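Side-chain contacts in alpha-1,3-glucanase (Bacillus circulans, PDB 5ZRU), which hydrolyses alpha-1,3-glucan as a glycoside hydrolase of family GH87, the chain here being its catalytic unit, built from domains D1 and D2: residues 231-236 / 245-250; 251-256 / 343-348; 299-304 / 312-317; 339-344 / 352-357. All coordinates share one frame; numbering follows the deposited sequence.

Interaction 1 of 4, residues 231-236 / 245-250; sequences NMWKIG and ITIMGA
Ile235 and Ile247 meet tip to tip: their CD1 methyls come within 3.7 Å of each other, the shortest approach between the two segments. A second branch of Ile235 does different work. Its CG2 methyl reaches the CD1 of Ile245 at 4.2 Å, the two side chains crossing at a slant rather than meeting end on. The third pair is looser, with Trp233 CH2 lying 4.3 Å from Ile247 CG2, and there the methyl meets the indole obliquely. Ile235 also packs on Trp233, its CD1 3.7 Å from the ring plane and over the centre of one face. The torsions of Ile235 explain the double role: CG1 lies beside the backbone N (chi1 -61°) and CD1 is extended from it, while CG2 takes the branch anti to N.

These are strands on different faces of the D2 parallel beta-helix, and their apolar residues fill the interior between the faces. The axes stay 11.9 Å apart at closest, at 145° to each other, and no hydrogen bond links the segments.

Further out, helix 203-216 covers this part of the coil. Phe206 meets the Trp233 ring edge-to-face, Leu203 and Val210 pack on the same indole, and Val214 touches Ile245. Strand 269-273 pairs with Trp233 and Ile235 through backbone hydrogen bonds and adds Ile269 and Phe271 to the core. Leading into the first strand, Asn231 OD1 takes a 2.8 Å bond from Met232 N.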
# COMPACT_ATOMS: atom_id res chain seq x y z
N ASN A 231 -13.69 0.79 19.84
CA ASN A 231 -14.62 0.82 18.73
C ASN A 231 -14.15 1.86 17.73
O ASN A 231 -13.06 2.44 17.88
CB ASN A 231 -16.05 1.12 19.18
CG ASN A 231 -17.07 0.34 18.37
OD1 ASN A 231 -17.31 0.63 17.17
ND2 ASN A 231 -17.68 -0.67 19.00
N MET A 232 -14.97 2.10 16.70
CA MET A 232 -14.64 3.11 15.71
C MET A 232 -14.59 4.49 16.36
O MET A 232 -15.44 4.82 17.20
CB MET A 232 -15.67 3.09 14.58
CG MET A 232 -15.37 4.05 13.40
SD MET A 232 -16.69 4.10 12.18
CE MET A 232 -16.72 2.38 11.62
N TRP A 233 -13.58 5.28 16.01
CA TRP A 233 -13.49 6.66 16.49
C TRP A 233 -14.23 7.55 15.50
O TRP A 233 -13.76 7.76 14.38
CB TRP A 233 -12.03 7.08 16.64
CG TRP A 233 -11.84 8.44 17.29
CD1 TRP A 233 -12.80 9.20 17.91
CD2 TRP A 233 -10.63 9.22 17.32
NE1 TRP A 233 -12.25 10.39 18.35
CE2 TRP A 233 -10.93 10.42 18.00
CE3 TRP A 233 -9.33 9.00 16.86
CZ2 TRP A 233 -9.97 11.40 18.23
CZ3 TRP A 233 -8.38 9.98 17.08
CH2 TRP A 233 -8.70 11.17 17.76
N LYS A 234 -15.40 8.06 15.91
CA LYS A 234 -16.23 8.89 15.04
C LYS A 234 -15.99 10.35 15.41
O LYS A 234 -16.31 10.78 16.52
CB LYS A 234 -17.71 8.52 15.18
CG LYS A 234 -17.97 7.09 14.75
CD LYS A 234 -19.41 6.66 14.98
CE LYS A 234 -19.59 5.20 14.58
NZ LYS A 234 -21.03 4.84 14.39
N ILE A 235 -15.44 11.10 14.47
CA ILE A 235 -15.01 12.47 14.70
C ILE A 235 -16.04 13.36 14.01
O ILE A 235 -15.96 13.58 12.79
CB ILE A 235 -13.59 12.70 14.20
CG1 ILE A 235 -12.63 11.77 14.96
CG2 ILE A 235 -13.18 14.17 14.36
CD1 ILE A 235 -11.16 11.87 14.50
N GLY A 236 -17.00 13.86 14.79
CA GLY A 236 -18.19 14.48 14.25
C GLY A 236 -19.26 13.45 13.93
O GLY A 236 -19.04 12.24 13.99
N ILE A 245 -10.80 21.01 12.27
CA ILE A 245 -10.19 20.36 13.43
C ILE A 245 -8.76 19.96 13.08
O ILE A 245 -8.48 19.53 11.96
CB ILE A 245 -11.03 19.16 13.93
CG1 ILE A 245 -10.49 18.66 15.27
CG2 ILE A 245 -11.10 18.03 12.88
CD1 ILE A 245 -11.40 17.63 15.94
N THR A 246 -7.86 20.15 14.04
CA THR A 246 -6.48 19.70 13.94
C THR A 246 -6.22 18.68 15.03
O THR A 246 -6.48 18.95 16.21
CB THR A 246 -5.52 20.89 14.05
OG1 THR A 246 -5.75 21.77 12.95
CG2 THR A 246 -4.06 20.41 14.03
N ILE A 247 -5.72 17.51 14.64
CA ILE A 247 -5.40 16.43 15.56
C ILE A 247 -3.97 16.01 15.30
O ILE A 247 -3.63 15.62 14.18
CB ILE A 247 -6.35 15.23 15.39
CG1 ILE A 247 -7.81 15.67 15.59
CG2 ILE A 247 -5.91 14.07 16.31
CD1 ILE A 247 -8.82 14.65 15.08
N MET A 248 -3.12 16.09 16.32
CA MET A 248 -1.70 15.84 16.12
C MET A 248 -1.17 14.97 17.25
O MET A 248 -1.40 15.26 18.42
CB MET A 248 -0.89 17.15 16.07
CG MET A 248 0.57 16.94 15.64
SD MET A 248 1.58 18.43 15.87
CE MET A 248 1.76 18.43 17.65
N GLY A 249 -0.43 13.91 16.88
CA GLY A 249 0.24 13.08 17.85
C GLY A 249 1.66 13.54 18.08
O GLY A 249 2.10 14.58 17.58
N ALA A 250 2.41 12.74 18.84
CA ALA A 250 3.80 13.06 19.14
C ALA A 250 4.78 12.48 18.13
O ALA A 250 6.00 12.66 18.29
CB ALA A 250 4.17 12.57 20.55

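Interaction 2 of 4, residues 251-256 / 343-348; sequences GIWHTN and NSRIRN. With PE5 (3,6,9,12,15,18,21,24-octaoxahexacosan-1-ol), chain C.
Ile252 places CG1 between its backbone N and carbonyl carbon (chi1 65°), then runs out straight, so that CD1 reaches Arg345. That arginine has CG beside the backbone N (chi1 -57°) and an extended chain as far as NE, which carries the guanidinium up to the isoleucine at about a right angle. Segment 251-256, a turn leading into strand 255-259, and the strand 345-347 belong to separate turns of the D2 beta-helix, a right-handed parallel solenoid of the pectate-lyase type, and both face domain D1.

The touching is done by one methyl. Ile252 CD1 covers a face of the Arg345 guanidinium, 3.4 Å from its plane and shifted toward the rim, with NE its nearest atom at 3.5 Å. Trp253 is less close and oblique to the guanidinium, NE1 lying 4.3 Å from Arg345 NH1, and there is no hydrogen bond between them. What joins the two is Glu174 of D1: its OE2 accepts from Trp253 NE1 and makes a salt bridge with Arg345 NH2. One carboxylate oxygen thus satisfies two buried donors; the methyl lies over the face while the salt bridge is made at NH2. Arg347 also makes a salt bridge to D1, with Glu139, and one face of its guanidinium rests on Arg345 CB.

Within the turn, Gly251 O accepts from both His254 N (2.9 Å) and Thr255 N, holding the turn that presents Ile252. In the strand that follows, a bound polyether lies against Asn256, whose ND2 donates a nearly straight 3.1 Å bond (163°) to ether oxygen O7 and only a weak one to O8.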
# COMPACT_ATOMS: atom_id res chain seq x y z
N GLY A 251 4.30 11.82 17.08
CA GLY A 251 5.17 11.23 16.08
C GLY A 251 4.80 9.79 15.79
O GLY A 251 4.30 9.06 16.65
N ILE A 252 5.04 9.36 14.55
CA ILE A 252 4.71 7.97 14.20
C ILE A 252 5.51 6.97 15.03
O ILE A 252 5.12 5.80 15.12
CB ILE A 252 4.92 7.70 12.69
CG1 ILE A 252 6.40 7.82 12.29
CG2 ILE A 252 4.01 8.61 11.86
CD1 ILE A 252 6.68 7.43 10.82
N TRP A 253 6.62 7.40 15.64
CA TRP A 253 7.41 6.52 16.50
C TRP A 253 7.05 6.66 17.97
O TRP A 253 7.67 5.99 18.80
CB TRP A 253 8.91 6.81 16.30
CG TRP A 253 9.44 6.24 14.99
CD1 TRP A 253 9.64 6.93 13.82
CD2 TRP A 253 9.79 4.88 14.73
NE1 TRP A 253 10.11 6.06 12.84
CE2 TRP A 253 10.21 4.80 13.38
CE3 TRP A 253 9.79 3.71 15.50
CZ2 TRP A 253 10.63 3.60 12.79
CZ3 TRP A 253 10.22 2.51 14.91
CH2 TRP A 253 10.63 2.47 13.57
N HIS A 254 6.09 7.51 18.32
CA HIS A 254 5.80 7.81 19.72
C HIS A 254 4.35 7.60 20.11
O HIS A 254 4.08 7.13 21.22
CB HIS A 254 6.23 9.25 20.05
CG HIS A 254 7.70 9.48 19.90
ND1 HIS A 254 8.61 9.08 20.85
CD2 HIS A 254 8.42 10.04 18.90
CE1 HIS A 254 9.83 9.40 20.45
NE2 HIS A 254 9.74 9.99 19.27
N THR A 255 3.41 7.94 19.23
CA THR A 255 1.98 7.88 19.54
C THR A 255 1.34 6.75 18.74
O THR A 255 1.32 6.81 17.50
CB THR A 255 1.30 9.21 19.21
OG1 THR A 255 1.82 10.25 20.05
CG2 THR A 255 -0.20 9.10 19.41
N ASN A 256 0.82 5.74 19.44
CA ASN A 256 0.17 4.57 18.84
C ASN A 256 -1.31 4.57 19.21
O ASN A 256 -1.66 4.58 20.39
CB ASN A 256 0.79 3.25 19.32
CG ASN A 256 2.21 3.04 18.80
OD1 ASN A 256 2.75 3.87 18.10
ND2 ASN A 256 2.80 1.91 19.18
N ASN A 343 3.70 12.03 3.08
CA ASN A 343 4.74 11.68 4.04
C ASN A 343 4.31 10.54 4.96
O ASN A 343 4.65 10.51 6.14
CB ASN A 343 5.15 12.90 4.89
CG ASN A 343 5.56 14.11 4.05
OD1 ASN A 343 5.89 13.99 2.87
ND2 ASN A 343 5.55 15.28 4.69
N SER A 344 3.54 9.59 4.41
CA SER A 344 2.89 8.58 5.23
C SER A 344 3.29 7.17 4.81
O SER A 344 3.87 6.95 3.74
CB SER A 344 1.37 8.74 5.18
OG SER A 344 0.99 10.01 5.69
N ARG A 345 2.98 6.22 5.68
CA ARG A 345 3.31 4.81 5.50
C ARG A 345 2.01 4.04 5.61
O ARG A 345 1.39 4.00 6.68
CB ARG A 345 4.34 4.36 6.54
CG ARG A 345 5.62 5.22 6.49
CD ARG A 345 6.59 4.89 7.64
NE ARG A 345 7.57 5.98 7.80
CZ ARG A 345 8.75 5.84 8.40
NH1 ARG A 345 9.10 4.67 8.90
NH2 ARG A 345 9.59 6.88 8.50
N ILE A 346 1.55 3.49 4.50
CA ILE A 346 0.23 2.90 4.41
C ILE A 346 0.47 1.47 3.94
O ILE A 346 0.76 1.25 2.76
CB ILE A 346 -0.69 3.68 3.46
CG1 ILE A 346 -0.76 5.15 3.90
CG2 ILE A 346 -2.08 3.04 3.42
CD1 ILE A 346 -1.25 6.13 2.80
N ARG A 347 0.42 0.52 4.87
CA ARG A 347 1.02 -0.79 4.61
C ARG A 347 0.18 -1.91 5.20
O ARG A 347 -0.54 -1.71 6.18
CB ARG A 347 2.44 -0.88 5.20
CG ARG A 347 3.40 0.24 4.74
CD ARG A 347 4.79 -0.01 5.32
NE ARG A 347 5.78 0.99 4.89
CZ ARG A 347 6.88 1.27 5.57
NH1 ARG A 347 7.12 0.62 6.71
NH2 ARG A 347 7.74 2.20 5.13
N ASN A 348 0.29 -3.09 4.59
CA ASN A 348 -0.26 -4.31 5.19
C ASN A 348 -1.75 -4.20 5.47
O ASN A 348 -2.25 -4.69 6.48
CB ASN A 348 0.50 -4.66 6.47
CG ASN A 348 1.98 -4.60 6.30
OD1 ASN A 348 2.54 -5.26 5.42
ND2 ASN A 348 2.64 -3.79 7.13
C48 PE5 C . -4.80 -5.90 19.90
C50 PE5 C . -4.57 -6.57 18.54
O1 PE5 C . -4.11 -7.89 18.72
C1 PE5 C . -3.93 -8.62 17.54
C2 PE5 C . -3.25 -9.96 17.83
O2 PE5 C . -1.96 -9.74 18.32
C3 PE5 C . -1.27 -10.87 18.77
C4 PE5 C . 0.10 -10.46 19.33
O3 PE5 C . 0.82 -9.76 18.35
C5 PE5 C . 2.13 -9.39 18.69
C6 PE5 C . 2.39 -7.92 18.35
O4 PE5 C . 2.84 -7.75 17.03
C7 PE5 C . 2.32 -6.65 16.33
C8 PE5 C . 2.51 -5.36 17.14
O5 PE5 C . 1.69 -4.36 16.62
C9 PE5 C . 1.57 -3.22 17.42
C10 PE5 C . 2.39 -2.10 16.80
O6 PE5 C . 3.28 -1.60 17.74
C11 PE5 C . 4.38 -0.92 17.21
C12 PE5 C . 5.42 -0.67 18.29
O7 PE5 C . 5.56 0.71 18.42
C13 PE5 C . 6.86 1.17 18.62
C14 PE5 C . 6.80 2.51 19.35
O8 PE5 C . 5.73 2.46 20.25
C15 PE5 C . 5.48 3.64 20.96
C16 PE5 C . 5.69 3.39 22.46
O52 PE5 C . 4.47 3.33 23.14

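Interaction 3 of 4, residues 299-304 / 312-317; sequences KGFMDN and HNVWVE. With ZN (zinc ion), chain F.
Phe301 turns its ring end, CE2 foremost, toward Val314 and Val316, and both valines meet it obliquely, neither squarely over the face nor at the edge. CE2 takes the contact from each. Val316 CG1 lies 3.6 Å from it and also touches CZ, at 4.1 Å; Val314 CG2 is looser, at 4.2 Å. Val314 and the phenylalanine arrive from opposite directions, whereas the Val316 side chain runs at a slant to that of Phe301. The phenylalanine's CG sits beside its backbone N (chi1 -58°), and that turn swings the ring toward the facing strand although the first bond of the side chain does not point there. This is interior packing of the beta-helix, one hydrophobic ring against two residues of a facing strand, with no hydrogen bond between the segments.

Just before the chain turns a corner at Asn313, His312 holds a zinc ion through NE2 (2.1 Å). His3, Asp278 and a water complete the four ligands. The other ring nitrogen, ND1, donates a nearly linear 2.8 Å bond (172°) to Asn313 OD1, along a lone pair and in the ring plane; with both nitrogens engaged, the imidazole is fixed in rotation. That Asn313 is thus a second-shell residue of the metal site.

Around the contact, Phe323 of strand 323-325 stacks on the Phe301 ring, and Met284 of strand 277-285 touches both Phe301 and Val316. Ile346 of strand 345-347 packs against Val316. Trp315, directed away from Phe301, stacks with His141 of strand 132-144 in domain D1.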
# COMPACT_ATOMS: atom_id res chain seq x y z
N LYS A 299 -11.84 0.82 7.63
CA LYS A 299 -10.66 1.44 7.04
C LYS A 299 -10.00 2.35 8.07
O LYS A 299 -10.63 2.80 9.03
CB LYS A 299 -11.03 2.24 5.78
CG LYS A 299 -11.68 1.44 4.66
CD LYS A 299 -13.21 1.54 4.70
CE LYS A 299 -13.83 0.92 3.43
NZ LYS A 299 -15.32 1.02 3.42
N GLY A 300 -8.70 2.61 7.87
CA GLY A 300 -8.00 3.49 8.80
C GLY A 300 -8.64 4.86 8.91
O GLY A 300 -8.87 5.37 10.01
N PHE A 301 -8.96 5.46 7.76
CA PHE A 301 -9.61 6.76 7.69
C PHE A 301 -10.76 6.68 6.70
O PHE A 301 -10.57 6.18 5.59
CB PHE A 301 -8.62 7.86 7.25
CG PHE A 301 -7.43 8.00 8.15
CD1 PHE A 301 -7.50 8.74 9.32
CD2 PHE A 301 -6.22 7.41 7.81
CE1 PHE A 301 -6.38 8.90 10.14
CE2 PHE A 301 -5.09 7.56 8.62
CZ PHE A 301 -5.18 8.30 9.79
N MET A 302 -11.93 7.20 7.08
CA MET A 302 -13.16 6.99 6.32
C MET A 302 -14.02 8.25 6.27
O MET A 302 -13.92 9.12 7.13
CB MET A 302 -14.03 5.88 6.95
CG MET A 302 -13.40 4.52 6.96
SD MET A 302 -14.43 3.36 7.91
CE MET A 302 -13.80 3.58 9.58
N ASP A 303 -14.86 8.31 5.23
CA ASP A 303 -16.03 9.18 5.08
C ASP A 303 -15.70 10.60 4.62
O ASP A 303 -15.17 10.75 3.51
CB ASP A 303 -16.86 9.14 6.37
CG ASP A 303 -17.39 7.75 6.64
OD1 ASP A 303 -17.94 7.14 5.69
OD2 ASP A 303 -17.24 7.24 7.77
N ASN A 304 -16.01 11.65 5.41
CA ASN A 304 -16.06 13.03 4.89
C ASN A 304 -14.80 13.82 5.26
O ASN A 304 -14.65 14.25 6.41
CB ASN A 304 -17.30 13.76 5.42
CG ASN A 304 -18.58 13.01 5.14
OD1 ASN A 304 -19.36 12.75 6.06
ND2 ASN A 304 -18.83 12.70 3.88
N HIS A 312 -1.23 13.63 7.16
CA HIS A 312 0.17 13.58 6.77
C HIS A 312 1.02 13.04 7.91
O HIS A 312 0.66 13.15 9.08
CB HIS A 312 0.67 14.97 6.33
CG HIS A 312 0.72 15.99 7.44
ND1 HIS A 312 1.83 16.16 8.24
CD2 HIS A 312 -0.19 16.90 7.85
CE1 HIS A 312 1.61 17.13 9.10
NE2 HIS A 312 0.39 17.60 8.89
N ASN A 313 2.15 12.43 7.55
CA ASN A 313 3.06 11.86 8.54
C ASN A 313 2.31 10.89 9.46
O ASN A 313 2.40 10.96 10.68
CB ASN A 313 3.75 12.96 9.34
CG ASN A 313 4.64 13.82 8.48
OD1 ASN A 313 4.19 14.78 7.85
ND2 ASN A 313 5.93 13.48 8.45
N VAL A 314 1.53 9.99 8.86
CA VAL A 314 0.88 8.94 9.62
C VAL A 314 1.42 7.60 9.15
O VAL A 314 2.00 7.47 8.06
CB VAL A 314 -0.66 8.98 9.51
CG1 VAL A 314 -1.24 10.26 10.13
CG2 VAL A 314 -1.13 8.80 8.04
N TRP A 315 1.22 6.59 9.99
CA TRP A 315 1.68 5.23 9.75
C TRP A 315 0.50 4.33 10.11
O TRP A 315 0.11 4.27 11.28
CB TRP A 315 2.91 4.93 10.62
CG TRP A 315 3.67 3.67 10.29
CD1 TRP A 315 3.27 2.65 9.47
CD2 TRP A 315 4.96 3.30 10.79
NE1 TRP A 315 4.25 1.67 9.42
CE2 TRP A 315 5.29 2.06 10.22
CE3 TRP A 315 5.87 3.91 11.67
CZ2 TRP A 315 6.50 1.40 10.51
CZ3 TRP A 315 7.08 3.27 11.94
CH2 TRP A 315 7.38 2.03 11.35
N VAL A 316 -0.12 3.70 9.11
CA VAL A 316 -1.34 2.92 9.35
C VAL A 316 -1.22 1.56 8.68
O VAL A 316 -0.72 1.45 7.55
CB VAL A 316 -2.62 3.66 8.87
CG1 VAL A 316 -2.79 4.96 9.65
CG2 VAL A 316 -2.58 3.90 7.36
N GLU A 317 -1.65 0.52 9.39
CA GLU A 317 -1.55 -0.82 8.84
C GLU A 317 -2.65 -1.71 9.41
O GLU A 317 -3.21 -1.45 10.47
CB GLU A 317 -0.17 -1.44 9.09
CG GLU A 317 0.31 -1.49 10.52
CD GLU A 317 1.76 -2.00 10.65
OE1 GLU A 317 2.36 -2.39 9.63
OE2 GLU A 317 2.28 -1.99 11.79
ZN ZN F . -0.40 19.27 9.86
O HOH W 1 0.63 19.18 11.71

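Interaction 4 of 4, residues 339-344 / 352-357; sequences LVIENS and DGVNFA. With CA (calcium ion), chain J.
Ile341 and Val354 reach toward each other tip to tip, CD1 of the first 3.9 Å from CG1 of the second, in a contact that is apolar throughout. The same Ile341 CD1 also touches the edge of the Phe356 ring near its plane, 4.0 Å from CE1, as the two side chains slide past each other in opposite directions. Leu339 CD2 joins at that same CE1, 4.0 Å away and oblique to the ring, so one ring atom takes two methyls. Ile341 can serve both partners because CG1 lies beside the backbone N (chi1 -63°) and its chain is extended to CD1.

Metal binding occupies the start of the second segment. Asp352 grips a calcium ion with both oxygens, unequally: OD1 at 2.3 Å and OD2 at 2.7 Å. Four waters and Asp375 supply the remaining ligands.

One side-chain hydrogen bond lies within each segment. Asn355 ND2 donates to Asp352 OD2 over 3.0 Å (158°), approaching from above the carboxylate plane, and so helps position a first-shell calcium ligand. In the other segment Ser344 OG gives a 2.8 Å bond to Glu342 O, where the chain turns; the Glu342 carboxylate in turn pairs with Arg366 in a salt bridge and accepts from Asn5.

In the beta-helix core the contact joins strand 340-342, with Leu339 just before it, to strand 354-357 of the same coil. Phe323 of strand 323-325 touches Ile341 and Val354 from the preceding coil, while Val365 of strand 364-366 lies against Ile341, Val354 and Phe356 from the next.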
# COMPACT_ATOMS: atom_id res chain seq x y z
N LEU A 339 -7.89 17.28 -0.84
CA LEU A 339 -7.23 16.52 0.22
C LEU A 339 -5.81 16.18 -0.18
O LEU A 339 -5.54 15.82 -1.32
CB LEU A 339 -8.01 15.23 0.51
CG LEU A 339 -7.32 14.21 1.41
CD1 LEU A 339 -7.24 14.72 2.85
CD2 LEU A 339 -8.04 12.88 1.35
N VAL A 340 -4.88 16.31 0.76
CA VAL A 340 -3.50 15.88 0.56
C VAL A 340 -3.16 14.84 1.61
O VAL A 340 -3.26 15.10 2.81
CB VAL A 340 -2.52 17.06 0.61
CG1 VAL A 340 -1.07 16.54 0.46
CG2 VAL A 340 -2.85 18.06 -0.50
N ILE A 341 -2.74 13.67 1.15
CA ILE A 341 -2.16 12.63 1.99
C ILE A 341 -0.67 12.60 1.66
O ILE A 341 -0.30 12.42 0.49
CB ILE A 341 -2.82 11.27 1.71
CG1 ILE A 341 -4.31 11.31 2.07
CG2 ILE A 341 -2.10 10.15 2.48
CD1 ILE A 341 -5.09 10.08 1.55
N GLU A 342 0.19 12.83 2.65
CA GLU A 342 1.60 12.89 2.30
C GLU A 342 2.47 12.39 3.44
O GLU A 342 2.05 12.33 4.60
CB GLU A 342 2.03 14.32 1.91
CG GLU A 342 1.91 15.34 3.03
CD GLU A 342 2.20 16.77 2.56
OE1 GLU A 342 2.77 16.94 1.46
OE2 GLU A 342 1.86 17.71 3.29
N ASN A 343 3.70 12.03 3.08
CA ASN A 343 4.74 11.68 4.04
C ASN A 343 4.31 10.54 4.96
O ASN A 343 4.65 10.51 6.14
CB ASN A 343 5.15 12.90 4.89
CG ASN A 343 5.56 14.11 4.05
OD1 ASN A 343 5.89 13.99 2.87
ND2 ASN A 343 5.55 15.28 4.69
N SER A 344 3.54 9.59 4.41
CA SER A 344 2.89 8.58 5.23
C SER A 344 3.29 7.17 4.81
O SER A 344 3.87 6.95 3.74
CB SER A 344 1.37 8.74 5.18
OG SER A 344 0.99 10.01 5.69
N ASP A 352 -7.41 -1.89 -0.50
CA ASP A 352 -6.72 -0.73 -1.07
C ASP A 352 -5.86 -0.01 -0.05
O ASP A 352 -6.24 0.12 1.12
CB ASP A 352 -7.72 0.30 -1.62
CG ASP A 352 -8.68 -0.28 -2.63
OD1 ASP A 352 -9.22 -1.36 -2.36
OD2 ASP A 352 -8.91 0.39 -3.67
N GLY A 353 -4.72 0.51 -0.49
CA GLY A 353 -4.01 1.48 0.32
C GLY A 353 -4.79 2.77 0.48
O GLY A 353 -5.11 3.19 1.60
N VAL A 354 -5.12 3.42 -0.64
CA VAL A 354 -5.93 4.64 -0.65
C VAL A 354 -6.89 4.54 -1.83
O VAL A 354 -6.46 4.25 -2.95
CB VAL A 354 -5.09 5.92 -0.81
CG1 VAL A 354 -6.02 7.17 -0.87
CG2 VAL A 354 -4.07 6.07 0.31
N ASN A 355 -8.17 4.80 -1.59
CA ASN A 355 -9.12 4.95 -2.68
C ASN A 355 -9.80 6.31 -2.58
O ASN A 355 -10.42 6.62 -1.56
CB ASN A 355 -10.14 3.81 -2.68
CG ASN A 355 -10.88 3.70 -4.00
OD1 ASN A 355 -11.43 4.68 -4.52
ND2 ASN A 355 -10.88 2.50 -4.58
N PHE A 356 -9.65 7.11 -3.64
CA PHE A 356 -10.38 8.37 -3.82
C PHE A 356 -11.68 8.05 -4.56
O PHE A 356 -11.68 7.91 -5.79
CB PHE A 356 -9.55 9.36 -4.62
CG PHE A 356 -8.38 9.95 -3.86
CD1 PHE A 356 -8.32 9.91 -2.48
CD2 PHE A 356 -7.34 10.58 -4.56
CE1 PHE A 356 -7.24 10.47 -1.78
CE2 PHE A 356 -6.26 11.15 -3.87
CZ PHE A 356 -6.22 11.10 -2.48
N ALA A 357 -12.79 7.94 -3.84
CA ALA A 357 -14.05 7.48 -4.43
C ALA A 357 -15.12 8.56 -4.32
O ALA A 357 -14.90 9.63 -3.75
CB ALA A 357 -14.51 6.18 -3.75
CA CA J . -9.96 -1.97 -4.50
O HOH W 2 -10.97 -3.24 -5.92
O HOH W 3 -12.10 -1.20 -4.30
O HOH W 4 -11.35 -2.82 -2.88
O HOH W 5 -9.36 -0.61 -5.93

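How the interactions relate
Interactions 1, 3 and 4 fill successive parts of the D2 beta-helix core, their centres about 10 Å (1 to 3) and about 8 Å (3 to 4) apart, while interaction 2 lies on the side facing D1. Between 1 and 3 the join is Met232 CE on Met302 CE, 3.8 Å apart. Backbone pairing ties 2 to 3: Arg345 N and Val314 O lie 2.9 Å apart, a probable hydrogen bond. Interactions 2 and 4 share Asn343 and Ser344, and Ile346 packs on Val354. The zinc held by His312 of interaction 3 is also about 9 Å from the side chain of Ile247 in interaction 1, and Asp352 in interaction 4 binds calcium.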